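PDB 4E6F: uncharacterized protein from Bacteroides ovatus, which is of unknown function but belongs to the DUF4468 family, whose members carry a domain with a TBP-like fold. Local coordinates for residues K24-K29 with L109-K114; Y42-K47 with V168-P173; D60-F65 with A74-E79; S89-L94 with F117-T122. All blocks are in the same frame, centred on the assembly; numbering follows the deposited sequence.

Contact 1: residues K24-K29 with L109-K114. With EDO (1,2-ethanediol), chain E.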
loop_
_atom_site.group_PDB
_atom_site.type_symbol
_atom_site.label_atom_id
_atom_site.label_comp_id
_atom_site.label_asym_id
_atom_site.label_seq_id
_atom_site.Cartn_x
_atom_site.Cartn_y
_atom_site.Cartn_z
ATOM N N LYS A 24 -5.204 -0.059 -13.799
ATOM C CA LYS A 24 -5.292 0.516 -12.449
ATOM C C LYS A 24 -4.039 0.230 -11.635
ATOM O O LYS A 24 -3.431 -0.820 -11.799
ATOM C CB LYS A 24 -6.516 -0.057 -11.699
ATOM C CG LYS A 24 -7.859 0.117 -12.424
ATOM C CD LYS A 24 -8.334 1.559 -12.429
ATOM C CE LYS A 24 -9.754 1.680 -12.940
ATOM N NZ LYS A 24 -10.099 3.096 -13.223
ATOM N N VAL A 25 -3.683 1.143 -10.734
ATOM C CA VAL A 25 -2.519 0.931 -9.876
ATOM C C VAL A 25 -2.868 -0.097 -8.813
ATOM O O VAL A 25 -3.835 0.081 -8.052
ATOM C CB VAL A 25 -2.018 2.251 -9.253
ATOM C CG1 VAL A 25 -0.958 1.982 -8.172
ATOM C CG2 VAL A 25 -1.461 3.162 -10.339
ATOM N N VAL A 26 -2.072 -1.173 -8.745
ATOM C CA VAL A 26 -2.259 -2.201 -7.733
ATOM C C VAL A 26 -0.888 -2.617 -7.223
ATOM O O VAL A 26 -0.130 -3.221 -7.985
ATOM C CB VAL A 26 -3.022 -3.435 -8.279
ATOM C CG1 VAL A 26 -3.208 -4.497 -7.184
ATOM C CG2 VAL A 26 -4.376 -3.045 -8.880
ATOM N N PHE A 27 -0.558 -2.310 -5.969
ATOM C CA PHE A 27 0.685 -2.841 -5.391
ATOM C C PHE A 27 0.368 -4.227 -4.876
ATOM O O PHE A 27 -0.726 -4.436 -4.357
ATOM C CB PHE A 27 1.194 -1.944 -4.248
ATOM C CG PHE A 27 1.616 -0.561 -4.673
ATOM C CD1 PHE A 27 0.702 0.486 -4.694
ATOM C CD2 PHE A 27 2.931 -0.304 -5.056
ATOM C CE1 PHE A 27 1.094 1.780 -5.080
ATOM C CE2 PHE A 27 3.325 0.995 -5.446
ATOM C CZ PHE A 27 2.403 2.022 -5.456
ATOM N N SER A 28 1.271 -5.176 -5.030
ATOM C CA SER A 28 0.960 -6.518 -4.547
ATOM C C SER A 28 2.193 -7.248 -4.049
ATOM O O SER A 28 3.329 -6.967 -4.467
ATOM C CB SER A 28 0.283 -7.347 -5.628
ATOM O OG SER A 28 1.152 -7.556 -6.724
ATOM N N LYS A 29 1.949 -8.203 -3.158
ATOM C CA LYS A 29 3.000 -9.067 -2.656
ATOM C C LYS A 29 2.404 -10.392 -2.333
ATOM O O LYS A 29 1.322 -10.480 -1.719
ATOM C CB LYS A 29 3.699 -8.475 -1.418
ATOM C CG LYS A 29 4.973 -9.240 -0.961
ATOM C CD LYS A 29 6.191 -8.861 -1.757
ATOM C CE LYS A 29 6.802 -7.565 -1.296
ATOM N NZ LYS A 29 7.888 -7.115 -2.203
ATOM N N LEU A 109 -1.989 -13.615 -0.931
ATOM C CA LEU A 109 -1.736 -12.490 -1.831
ATOM C C LEU A 109 -2.285 -11.256 -1.149
ATOM O O LEU A 109 -3.452 -11.264 -0.739
ATOM C CB LEU A 109 -2.384 -12.684 -3.215
ATOM C CG LEU A 109 -2.278 -11.489 -4.196
ATOM C CD1 LEU A 109 -0.838 -11.239 -4.628
ATOM C CD2 LEU A 109 -3.195 -11.716 -5.434
ATOM N N VAL A 110 -1.490 -10.184 -1.047
ATOM C CA VAL A 110 -1.949 -8.931 -0.466
ATOM C C VAL A 110 -1.873 -7.858 -1.553
ATOM O O VAL A 110 -0.815 -7.680 -2.169
ATOM C CB VAL A 110 -1.156 -8.507 0.799
ATOM C CG1 VAL A 110 -1.694 -7.184 1.377
ATOM C CG2 VAL A 110 -1.190 -9.610 1.869
ATOM N N GLU A 111 -2.995 -7.191 -1.817
ATOM C CA GLU A 111 -3.053 -6.129 -2.795
ATOM C C GLU A 111 -3.466 -4.817 -2.171
ATOM O O GLU A 111 -4.365 -4.786 -1.317
ATOM C CB GLU A 111 -4.054 -6.475 -3.912
ATOM C CG GLU A 111 -3.606 -7.682 -4.724
ATOM C CD GLU A 111 -4.654 -8.210 -5.687
ATOM O OE1 GLU A 111 -5.713 -8.694 -5.226
ATOM O OE2 GLU A 111 -4.420 -8.119 -6.911
ATOM N N LEU A 112 -2.815 -3.725 -2.624
ATOM C CA LEU A 112 -3.154 -2.371 -2.204
ATOM C C LEU A 112 -3.644 -1.661 -3.456
ATOM O O LEU A 112 -2.886 -1.509 -4.424
ATOM C CB LEU A 112 -1.947 -1.665 -1.554
ATOM C CG LEU A 112 -2.183 -0.229 -1.133
ATOM C CD1 LEU A 112 -3.090 -0.163 0.092
ATOM C CD2 LEU A 112 -0.861 0.475 -0.830
ATOM N N GLU A 113 -4.918 -1.304 -3.470
ATOM C CA GLU A 113 -5.529 -0.750 -4.674
ATOM C C GLU A 113 -6.512 0.371 -4.395
ATOM O O GLU A 113 -6.705 0.757 -3.243
ATOM C CB GLU A 113 -6.237 -1.886 -5.429
ATOM C CG GLU A 113 -7.278 -2.639 -4.598
ATOM C CD GLU A 113 -8.020 -3.726 -5.350
ATOM O OE1 GLU A 113 -8.060 -3.675 -6.599
ATOM O OE2 GLU A 113 -8.539 -4.652 -4.690
ATOM N N LYS A 114 -7.111 0.924 -5.478
ATOM C CA LYS A 114 -8.083 2.010 -5.404
ATOM C C LYS A 114 -7.495 3.187 -4.595
ATOM O O LYS A 114 -8.148 3.745 -3.708
ATOM C CB LYS A 114 -9.418 1.509 -4.809
ATOM C CG LYS A 114 -10.038 0.407 -5.656
ATOM C CD LYS A 114 -11.348 -0.028 -5.024
ATOM C CE LYS A 114 -11.944 -1.199 -5.738
ATOM N NZ LYS A 114 -13.227 -1.584 -5.079
HETATM C C1 EDO E . -10.982 4.002 -1.430
HETATM O O1 EDO E . -10.262 2.795 -1.640
HETATM C C2 EDO E . -11.660 3.981 -0.035
HETATM O O2 EDO E . -10.689 3.866 1.010
HETATM O O HOH W 1 -6.622 0.049 -8.188
#
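Two hydrogens hold F27 O: the amide of L112, whose N lies 2.8 Å from it on a nearly straight path (168° at the hydrogen), and the CA-H of E111, with E111 CA at 3.3 Å. The bond is returned by F27 N, which donates to L112 O over 2.9 Å, so F27 and L112 form an antiparallel hydrogen-bonded pair. K29 and V110 form the next such pair, V110 N reaching K29 O at 2.9 Å, and S28 faces E111 in the non-hydrogen-bonded pair between them. Near K114 a water takes over: it donates to V25 O at 2.8 Å and accepts from K114 N at 2.9 Å. On one face, F27 and L112 lie side by side, CB to CB 4.1 Å; F27 CG is anti to its carbonyl carbon (chi1 -65°), whereas L112 CG is anti to its backbone N (chi1 178°). Bulky apolar residues suit the buried part of this face, while K29, farther along, is exposed. On the other face, V26 CG1 rests 3.9 Å from E111 CB, the glutamate contributing its aliphatic part to the packing, while the carboxylate of E113 bonds T100. An ethanediol, probably from the crystallisation liquor, donates to K114 O. Strand 107-119 is flanked on its other edge by strand 90-104, and helix 149-169 covers the F27 face, where T155 and A159 meet F27 and F158 meets L112.

Contact 2: residues Y42-K47 with V168-P173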
loop_
_atom_site.group_PDB
_atom_site.type_symbol
_atom_site.label_atom_id
_atom_site.label_comp_id
_atom_site.label_asym_id
_atom_site.label_seq_id
_atom_site.Cartn_x
_atom_site.Cartn_y
_atom_site.Cartn_z
ATOM N N TYR A 42 -6.150 -17.229 6.725
ATOM C CA TYR A 42 -7.313 -16.349 6.765
ATOM C C TYR A 42 -7.464 -15.742 8.178
ATOM O O TYR A 42 -7.712 -14.538 8.298
ATOM C CB TYR A 42 -8.562 -17.144 6.337
ATOM C CG TYR A 42 -9.852 -16.372 6.496
ATOM C CD1 TYR A 42 -10.321 -15.538 5.483
ATOM C CD2 TYR A 42 -10.634 -16.517 7.639
ATOM C CE1 TYR A 42 -11.520 -14.829 5.629
ATOM C CE2 TYR A 42 -11.826 -15.811 7.795
ATOM C CZ TYR A 42 -12.261 -14.968 6.789
ATOM O OH TYR A 42 -13.453 -14.301 6.952
ATOM N N ASP A 43 -7.317 -16.568 9.251
ATOM C CA ASP A 43 -7.455 -16.051 10.610
ATOM C C ASP A 43 -6.318 -15.105 10.961
ATOM O O ASP A 43 -6.546 -14.122 11.656
ATOM C CB ASP A 43 -7.559 -17.183 11.633
ATOM C CG ASP A 43 -8.808 -18.038 11.476
ATOM O OD1 ASP A 43 -9.821 -17.530 10.933
ATOM O OD2 ASP A 43 -8.787 -19.191 11.927
ATOM N N THR A 44 -5.088 -15.382 10.486
ATOM C CA THR A 44 -3.964 -14.479 10.762
ATOM C C THR A 44 -4.182 -13.133 10.084
ATOM O O THR A 44 -3.885 -12.076 10.658
ATOM C CB THR A 44 -2.646 -15.117 10.275
ATOM O OG1 THR A 44 -2.469 -16.370 10.938
ATOM C CG2 THR A 44 -1.429 -14.231 10.518
HETATM N N MSE A 45 -4.680 -13.187 8.841
HETATM C CA MSE A 45 -4.887 -11.985 8.025
HETATM C C MSE A 45 -6.090 -11.145 8.500
HETATM O O MSE A 45 -6.020 -9.904 8.431
HETATM C CB MSE A 45 -4.986 -12.362 6.556
HETATM C CG MSE A 45 -3.611 -12.762 5.984
HETATM SE SE MSE A 45 -2.400 -11.171 5.897
HETATM C CE MSE A 45 -1.390 -11.387 7.591
ATOM N N THR A 46 -7.171 -11.791 9.014
ATOM C CA THR A 46 -8.292 -10.982 9.520
ATOM C C THR A 46 -7.823 -10.223 10.763
ATOM O O THR A 46 -8.109 -9.018 10.872
ATOM C CB THR A 46 -9.561 -11.803 9.785
ATOM O OG1 THR A 46 -9.251 -12.895 10.635
ATOM C CG2 THR A 46 -10.234 -12.285 8.516
ATOM N N LYS A 47 -7.079 -10.895 11.682
ATOM C CA LYS A 47 -6.571 -10.232 12.881
ATOM C C LYS A 47 -5.595 -9.124 12.488
ATOM O O LYS A 47 -5.672 -8.016 13.018
ATOM C CB LYS A 47 -5.902 -11.241 13.831
ATOM C CG LYS A 47 -6.894 -12.097 14.604
ATOM N N VAL A 168 5.738 -9.658 8.998
ATOM C CA VAL A 168 5.888 -9.713 10.468
ATOM C C VAL A 168 4.682 -10.462 11.083
ATOM O O VAL A 168 4.864 -11.274 12.001
ATOM C CB VAL A 168 6.077 -8.290 11.079
ATOM C CG1 VAL A 168 6.052 -8.321 12.611
ATOM C CG2 VAL A 168 7.374 -7.661 10.582
ATOM N N ALA A 169 3.464 -10.222 10.554
ATOM C CA ALA A 169 2.290 -10.947 11.045
ATOM C C ALA A 169 2.442 -12.465 10.811
ATOM O O ALA A 169 1.894 -13.260 11.582
ATOM C CB ALA A 169 1.027 -10.437 10.365
ATOM N N PHE A 170 3.198 -12.858 9.755
ATOM C CA PHE A 170 3.424 -14.282 9.468
ATOM C C PHE A 170 4.665 -14.829 10.176
ATOM O O PHE A 170 4.985 -16.008 9.997
ATOM C CB PHE A 170 3.504 -14.531 7.949
ATOM C CG PHE A 170 2.166 -14.470 7.232
ATOM C CD1 PHE A 170 1.111 -15.306 7.612
ATOM C CD2 PHE A 170 1.983 -13.626 6.146
ATOM C CE1 PHE A 170 -0.121 -15.256 6.945
ATOM C CE2 PHE A 170 0.760 -13.596 5.454
ATOM C CZ PHE A 170 -0.283 -14.414 5.863
ATOM N N GLY A 171 5.323 -14.011 10.996
ATOM C CA GLY A 171 6.442 -14.475 11.821
ATOM C C GLY A 171 7.811 -13.945 11.475
ATOM O O GLY A 171 8.777 -14.259 12.182
ATOM N N ALA A 172 7.928 -13.131 10.400
ATOM C CA ALA A 172 9.240 -12.604 10.010
ATOM C C ALA A 172 9.782 -11.635 11.077
ATOM O O ALA A 172 8.996 -10.885 11.672
ATOM C CB ALA A 172 9.146 -11.885 8.664
ATOM N N PRO A 173 11.104 -11.624 11.336
ATOM C CA PRO A 173 11.637 -10.619 12.272
ATOM C C PRO A 173 11.456 -9.209 11.691
ATOM O O PRO A 173 11.605 -9.005 10.475
ATOM C CB PRO A 173 13.109 -11.008 12.418
ATOM C CG PRO A 173 13.444 -11.773 11.181
ATOM C CD PRO A 173 12.179 -12.452 10.737
#
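A selenomethionine methyl lies over an aromatic face here, and no hydrogen bond joins the two segments. M45, modelled with selenium in place of sulfur, bends at chi2 and chi3 (-68° and 96°), which brings CE over the F170 ring, 4.0 Å from its centroid and displaced toward the rim. This is a CH-pi contact. M45 SE stands oblique to the same ring, 4.7 Å from the centroid, a Met-aromatic contact in which the two side chains cross at about a right angle. The same methyl touches A169 CB at 3.8 Å. Helix 38-54 also offers T44, whose CG2 reaches A169 O at 3.6 Å and F170 CE1 at 3.9 Å; its hydroxyl is taken up by Q40 O within its own helix. F170 arrives from just beyond helix 149-169, which closes in a Schellman motif. There G171, at phi 112°, suits a position where a CB would collide with the preceding carbonyl O. I73, C108 and V166 add to the apolar surroundings of M45. The contact is apolar and CH-pi in kind, and the sulfur of the natural methionine would probably serve likewise; the joint therefore probably depends on shape and hydrophobicity more than on direction.

Contact 3: residues D60-F65 with A74-E79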
loop_
_atom_site.group_PDB
_atom_site.type_symbol
_atom_site.label_atom_id
_atom_site.label_comp_id
_atom_site.label_asym_id
_atom_site.label_seq_id
_atom_site.Cartn_x
_atom_site.Cartn_y
_atom_site.Cartn_z
ATOM N N ASP A 60 -13.168 5.893 8.629
ATOM C CA ASP A 60 -13.020 5.479 7.225
ATOM C C ASP A 60 -11.983 4.352 7.062
ATOM O O ASP A 60 -11.561 4.041 5.935
ATOM C CB ASP A 60 -12.656 6.689 6.357
ATOM C CG ASP A 60 -13.839 7.631 6.191
ATOM O OD1 ASP A 60 -14.755 7.298 5.420
ATOM O OD2 ASP A 60 -13.887 8.646 6.902
ATOM N N SER A 61 -11.610 3.707 8.190
ATOM C CA SER A 61 -10.665 2.595 8.195
ATOM C C SER A 61 -11.285 1.397 8.891
ATOM O O SER A 61 -11.530 1.423 10.102
ATOM C CB SER A 61 -9.371 3.020 8.874
ATOM O OG SER A 61 -8.778 4.077 8.127
ATOM N N ARG A 62 -11.587 0.335 8.118
ATOM C CA ARG A 62 -12.238 -0.841 8.683
ATOM C C ARG A 62 -12.273 -1.980 7.668
ATOM O O ARG A 62 -12.199 -1.738 6.435
ATOM C CB ARG A 62 -13.704 -0.485 9.078
ATOM C CG ARG A 62 -14.499 0.118 7.897
ATOM C CD ARG A 62 -15.924 0.468 8.261
ATOM N NE ARG A 62 -15.911 1.556 9.233
ATOM C CZ ARG A 62 -16.919 1.831 10.044
ATOM N NH1 ARG A 62 -18.046 1.134 9.972
ATOM N NH2 ARG A 62 -16.819 2.819 10.923
ATOM N N ILE A 63 -12.443 -3.219 8.169
ATOM C CA ILE A 63 -12.676 -4.356 7.279
ATOM C C ILE A 63 -14.103 -4.210 6.775
ATOM O O ILE A 63 -15.011 -3.977 7.584
ATOM C CB ILE A 63 -12.489 -5.691 8.012
ATOM C CG1 ILE A 63 -11.038 -5.820 8.519
ATOM C CG2 ILE A 63 -12.851 -6.872 7.068
ATOM C CD1 ILE A 63 -10.741 -7.127 9.247
ATOM N N VAL A 64 -14.326 -4.381 5.451
ATOM C CA VAL A 64 -15.695 -4.242 4.924
ATOM C C VAL A 64 -16.229 -5.529 4.277
ATOM O O VAL A 64 -17.444 -5.626 4.007
ATOM C CB VAL A 64 -15.799 -3.070 3.903
ATOM C CG1 VAL A 64 -15.489 -1.726 4.568
ATOM C CG2 VAL A 64 -14.853 -3.290 2.703
ATOM N N PHE A 65 -15.342 -6.513 4.036
ATOM C CA PHE A 65 -15.744 -7.750 3.386
ATOM C C PHE A 65 -14.890 -8.895 3.880
ATOM O O PHE A 65 -13.655 -8.754 3.969
ATOM C CB PHE A 65 -15.535 -7.610 1.837
ATOM C CG PHE A 65 -15.851 -8.848 1.024
ATOM C CD1 PHE A 65 -14.941 -9.903 0.936
ATOM C CD2 PHE A 65 -17.053 -8.957 0.328
ATOM C CE1 PHE A 65 -15.248 -11.060 0.202
ATOM C CE2 PHE A 65 -17.346 -10.099 -0.434
ATOM C CZ PHE A 65 -16.449 -11.154 -0.479
ATOM N N ALA A 74 -11.413 -7.908 2.520
ATOM C CA ALA A 74 -11.105 -6.580 2.008
ATOM C C ALA A 74 -11.418 -5.539 3.051
ATOM O O ALA A 74 -12.421 -5.636 3.763
ATOM C CB ALA A 74 -11.859 -6.275 0.725
ATOM N N GLY A 75 -10.570 -4.524 3.101
ATOM C CA GLY A 75 -10.788 -3.416 4.017
ATOM C C GLY A 75 -10.506 -2.111 3.323
ATOM O O GLY A 75 -9.869 -2.085 2.257
ATOM N N VAL A 76 -10.996 -1.032 3.904
ATOM C CA VAL A 76 -10.710 0.299 3.386
ATOM C C VAL A 76 -9.948 1.064 4.449
ATOM O O VAL A 76 -10.132 0.822 5.638
ATOM C CB VAL A 76 -11.957 1.062 2.898
ATOM C CG1 VAL A 76 -12.604 0.287 1.733
ATOM C CG2 VAL A 76 -12.963 1.308 4.040
ATOM N N GLY A 77 -9.079 1.953 4.009
ATOM C CA GLY A 77 -8.281 2.736 4.935
ATOM C C GLY A 77 -8.132 4.172 4.498
ATOM O O GLY A 77 -8.245 4.508 3.309
ATOM N N GLU A 78 -7.827 5.011 5.482
ATOM C CA GLU A 78 -7.600 6.430 5.256
ATOM C C GLU A 78 -6.497 6.860 6.200
ATOM O O GLU A 78 -6.568 6.596 7.407
ATOM C CB GLU A 78 -8.884 7.225 5.498
ATOM C CG GLU A 78 -8.692 8.717 5.260
ATOM C CD GLU A 78 -9.967 9.486 5.529
ATOM O OE1 GLU A 78 -10.907 9.384 4.711
ATOM O OE2 GLU A 78 -10.025 10.188 6.564
ATOM N N GLU A 79 -5.456 7.483 5.650
ATOM C CA GLU A 79 -4.316 7.929 6.464
ATOM C C GLU A 79 -3.720 9.190 5.926
ATOM O O GLU A 79 -3.958 9.539 4.766
ATOM C CB GLU A 79 -3.186 6.878 6.425
ATOM C CG GLU A 79 -3.455 5.559 7.113
ATOM C CD GLU A 79 -2.283 4.609 6.993
ATOM O OE1 GLU A 79 -1.153 4.985 7.387
ATOM O OE2 GLU A 79 -2.498 3.473 6.520
HETATM O O HOH W 2 -11.973 9.431 8.324
HETATM O O HOH W 3 -13.089 10.766 4.277
#
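A74 O receives two amides, V64 N at 2.8 Å and F65 N at 3.1 Å, both in its carbonyl plane. A74 N answers F65 O at 2.8 Å, and farther along R62 and V76 exchange a pair of amide bonds. Between them I63 faces G75, with CA atoms only 3.9 Å apart; a CB on G75 would sit a tight 3.1 Å from R62 O, so glycine fits this close approach. V64 and V76 cross at about a right angle, CG1 of the first 4.0 Å from CG2 of the second, beta-branched residues that suit extended strands.

Two residues against one make V64, F65 and A74 a classic beta bulge, in the hairpin of strands 62-67 and 72-85 at the edge of the TBP-like sheet. At the other end S61, with OG beside its backbone N (chi1 -63°), takes the place of a backbone acceptor: E78 N donates to S61 OG at 3.0 Å, bent to 146°. N58 and N56 bond S61 OG and so fix its rotation, N58 also holding E78 O. An alanine here would remove the hydroxyl that E78 N, N58 and N56 share, and would probably loosen the approach to strand 62-67 alongside E78.

D60 and E78 run side by side with their carboxylate planes 21° apart. Their like charges are probably eased by a water that donates to both D60 OD2 and E78 OE2. A second water donates to E78 OE1 and only weakly to D60.

Farther out, strand 90-104 flanks strand 72-85, and I63 packs on M49 of helix 38-54.

Contact 4: residues S89-L94 with F117-T122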
loop_
_atom_site.group_PDB
_atom_site.type_symbol
_atom_site.label_atom_id
_atom_site.label_comp_id
_atom_site.label_asym_id
_atom_site.label_seq_id
_atom_site.Cartn_x
_atom_site.Cartn_y
_atom_site.Cartn_z
ATOM N N SER A 89 6.035 24.776 8.282
ATOM C CA SER A 89 5.143 24.068 7.373
ATOM C C SER A 89 5.144 22.545 7.554
ATOM O O SER A 89 6.109 21.993 8.074
ATOM C CB SER A 89 5.532 24.408 5.936
ATOM O OG SER A 89 6.816 23.902 5.605
ATOM N N LEU A 90 4.089 21.882 7.055
ATOM C CA LEU A 90 3.878 20.454 7.151
ATOM C C LEU A 90 3.251 20.101 5.830
ATOM O O LEU A 90 2.168 20.601 5.528
ATOM C CB LEU A 90 2.992 20.039 8.348
ATOM C CG LEU A 90 2.601 18.541 8.349
ATOM C CD1 LEU A 90 3.785 17.660 8.726
ATOM C CD2 LEU A 90 1.458 18.295 9.296
ATOM N N ASP A 91 3.977 19.366 4.983
ATOM C CA ASP A 91 3.464 19.014 3.673
ATOM C C ASP A 91 3.026 17.564 3.724
ATOM O O ASP A 91 3.873 16.687 3.908
ATOM C CB ASP A 91 4.552 19.225 2.599
ATOM C CG ASP A 91 4.053 18.997 1.175
ATOM O OD1 ASP A 91 2.836 19.145 0.941
ATOM O OD2 ASP A 91 4.894 18.700 0.290
ATOM N N ARG A 92 1.720 17.316 3.606
ATOM C CA ARG A 92 1.184 15.963 3.678
ATOM C C ARG A 92 -0.024 15.809 2.776
ATOM O O ARG A 92 -0.643 16.811 2.398
ATOM C CB ARG A 92 0.786 15.634 5.132
ATOM C CG ARG A 92 -0.391 16.468 5.664
ATOM C CD ARG A 92 -0.718 16.129 7.102
ATOM N NE ARG A 92 -1.918 16.834 7.557
ATOM C CZ ARG A 92 -2.490 16.654 8.745
ATOM N NH1 ARG A 92 -1.987 15.777 9.605
ATOM N NH2 ARG A 92 -3.580 17.335 9.074
ATOM N N THR A 93 -0.395 14.559 2.478
ATOM C CA THR A 93 -1.600 14.292 1.727
ATOM C C THR A 93 -2.455 13.289 2.475
ATOM O O THR A 93 -1.924 12.452 3.217
ATOM C CB THR A 93 -1.301 13.761 0.299
ATOM O OG1 THR A 93 -2.537 13.676 -0.425
ATOM C CG2 THR A 93 -0.617 12.383 0.289
ATOM N N LEU A 94 -3.767 13.358 2.266
ATOM C CA LEU A 94 -4.615 12.275 2.747
ATOM C C LEU A 94 -4.536 11.204 1.677
ATOM O O LEU A 94 -4.367 11.524 0.494
ATOM C CB LEU A 94 -6.069 12.758 2.929
ATOM C CG LEU A 94 -6.996 11.861 3.738
ATOM C CD1 LEU A 94 -6.627 11.896 5.239
ATOM C CD2 LEU A 94 -8.472 12.264 3.512
ATOM N N PHE A 117 -5.725 10.312 -3.578
ATOM C CA PHE A 117 -5.185 11.325 -2.690
ATOM C C PHE A 117 -6.093 12.516 -2.590
ATOM O O PHE A 117 -6.731 12.895 -3.584
ATOM C CB PHE A 117 -3.829 11.802 -3.227
ATOM C CG PHE A 117 -2.824 10.701 -3.486
ATOM C CD1 PHE A 117 -2.139 10.096 -2.431
ATOM C CD2 PHE A 117 -2.563 10.267 -4.784
ATOM C CE1 PHE A 117 -1.220 9.057 -2.669
ATOM C CE2 PHE A 117 -1.633 9.241 -5.027
ATOM C CZ PHE A 117 -0.950 8.661 -3.969
ATOM N N THR A 118 -6.155 13.099 -1.388
ATOM C CA THR A 118 -6.888 14.340 -1.124
ATOM C C THR A 118 -5.862 15.270 -0.505
ATOM O O THR A 118 -5.417 15.065 0.631
ATOM C CB THR A 118 -8.127 14.114 -0.267
ATOM O OG1 THR A 118 -8.910 13.094 -0.877
ATOM C CG2 THR A 118 -8.963 15.393 -0.125
ATOM N N TYR A 119 -5.473 16.279 -1.266
ATOM C CA TYR A 119 -4.390 17.174 -0.892
ATOM C C TYR A 119 -4.896 18.585 -0.641
ATOM O O TYR A 119 -5.618 19.135 -1.480
ATOM C CB TYR A 119 -3.371 17.170 -2.052
ATOM C CG TYR A 119 -2.065 17.887 -1.777
ATOM C CD1 TYR A 119 -1.206 17.454 -0.766
ATOM C CD2 TYR A 119 -1.624 18.910 -2.609
ATOM C CE1 TYR A 119 0.018 18.080 -0.544
ATOM C CE2 TYR A 119 -0.392 19.531 -2.403
ATOM C CZ TYR A 119 0.437 19.087 -1.391
ATOM O OH TYR A 119 1.661 19.691 -1.203
ATOM N N ARG A 120 -4.507 19.161 0.523
ATOM C CA ARG A 120 -4.900 20.521 0.910
ATOM C C ARG A 120 -6.432 20.667 0.809
ATOM O O ARG A 120 -6.940 21.682 0.282
ATOM C CB ARG A 120 -4.158 21.587 0.060
ATOM C CG ARG A 120 -2.653 21.345 -0.083
ATOM C CD ARG A 120 -1.817 22.351 0.665
ATOM N NE ARG A 120 -0.434 21.899 0.836
ATOM C CZ ARG A 120 0.622 22.487 0.283
ATOM N NH1 ARG A 120 0.465 23.553 -0.494
ATOM N NH2 ARG A 120 1.842 22.016 0.504
ATOM N N GLU A 121 -7.161 19.620 1.298
ATOM C CA GLU A 121 -8.621 19.495 1.409
ATOM C C GLU A 121 -9.363 19.372 0.074
ATOM O O GLU A 121 -10.303 18.578 -0.006
ATOM C CB GLU A 121 -9.241 20.666 2.201
ATOM C CG GLU A 121 -8.886 20.694 3.680
ATOM C CD GLU A 121 -7.567 21.350 4.048
ATOM O OE1 GLU A 121 -7.206 22.375 3.425
ATOM O OE2 GLU A 121 -6.919 20.866 5.003
ATOM N N THR A 122 -8.992 20.161 -0.958
ATOM C CA THR A 122 -9.783 20.142 -2.204
ATOM C C THR A 122 -9.161 19.548 -3.474
ATOM O O THR A 122 -9.888 19.373 -4.469
ATOM C CB THR A 122 -10.216 21.581 -2.553
ATOM O OG1 THR A 122 -9.057 22.405 -2.686
ATOM C CG2 THR A 122 -11.167 22.177 -1.527
HETATM O O HOH W 4 0.039 19.718 3.048
HETATM O O HOH W 5 -3.126 17.745 2.602
#
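Y119 leaves strand 107-119 with CG anti to its backbone N (chi1 -172°), and its CB passes T93 OG1 at 3.9 Å. Farther out, Y119 CD1 lies 3.3 Å from R92 O and also touches T93 CB. CE1 is equally near R92 O, which meets the ring at its edge. At the tip, OH donates to D91 OD1 over a short 2.5 Å, using the syn lone pair of that oxygen; the aspartate carboxylate is turned 63° from the ring. One face of the ring carries R120, whose CG rests 3.6 Å above the plane and whose guanidinium lies face-on to Y119 CZ. A flat, hydroxyl-tipped residue can thus pack under the arginine and still end on a carboxylate.

R120 NH2 forms a salt bridge with the same D91 OD1 at 3.1 Å, but from above the carboxylate plane. D91 OD2 is paired with K150, which also bonds Y119 OH. An alanine in place of D91 would remove the acceptor of both Y119 OH and R120 NH2 and would probably leave the positive charges of R120 and K150 poorly balanced.

Behind this cluster L94 and T118 tie the hairpin of strands 90-104 and 107-119, L94 N reaching T118 O at 2.9 Å. L94 O accepts both T118 N and the hydroxyl of T93, and waters bridge R92 to R120. W151 of helix 149-169 meets the rings of Y119 and F117 edge-to-face. With two cationic groups beside it, D91 is likely to stay ionised, and the short bond from Y119 probably gains strength from that charge.

Contacts 1, 3 and 4 belong to one antiparallel sheet, whereas contact 2 joins helix 38-54 to the C-terminal end of helix 149-169 and the turn after it. Contacts 1 and 4 share strand 107-119, so that strand is paired on one edge with 24-29 and on the other with 89-94, their centres about 22 Å apart. Contact 3 leads to contact 4 through strands 72-85 and 90-104, where E79 O meets L94 CD1 at 3.6 Å. Contact 2 touches contact 3 through T46 O and I63 CD1, also 3.6 Å apart, yet its centre lies about 31 Å from that of contact 4. No active site is known; the ethanediol at K114 is probably from the crystallisation liquor.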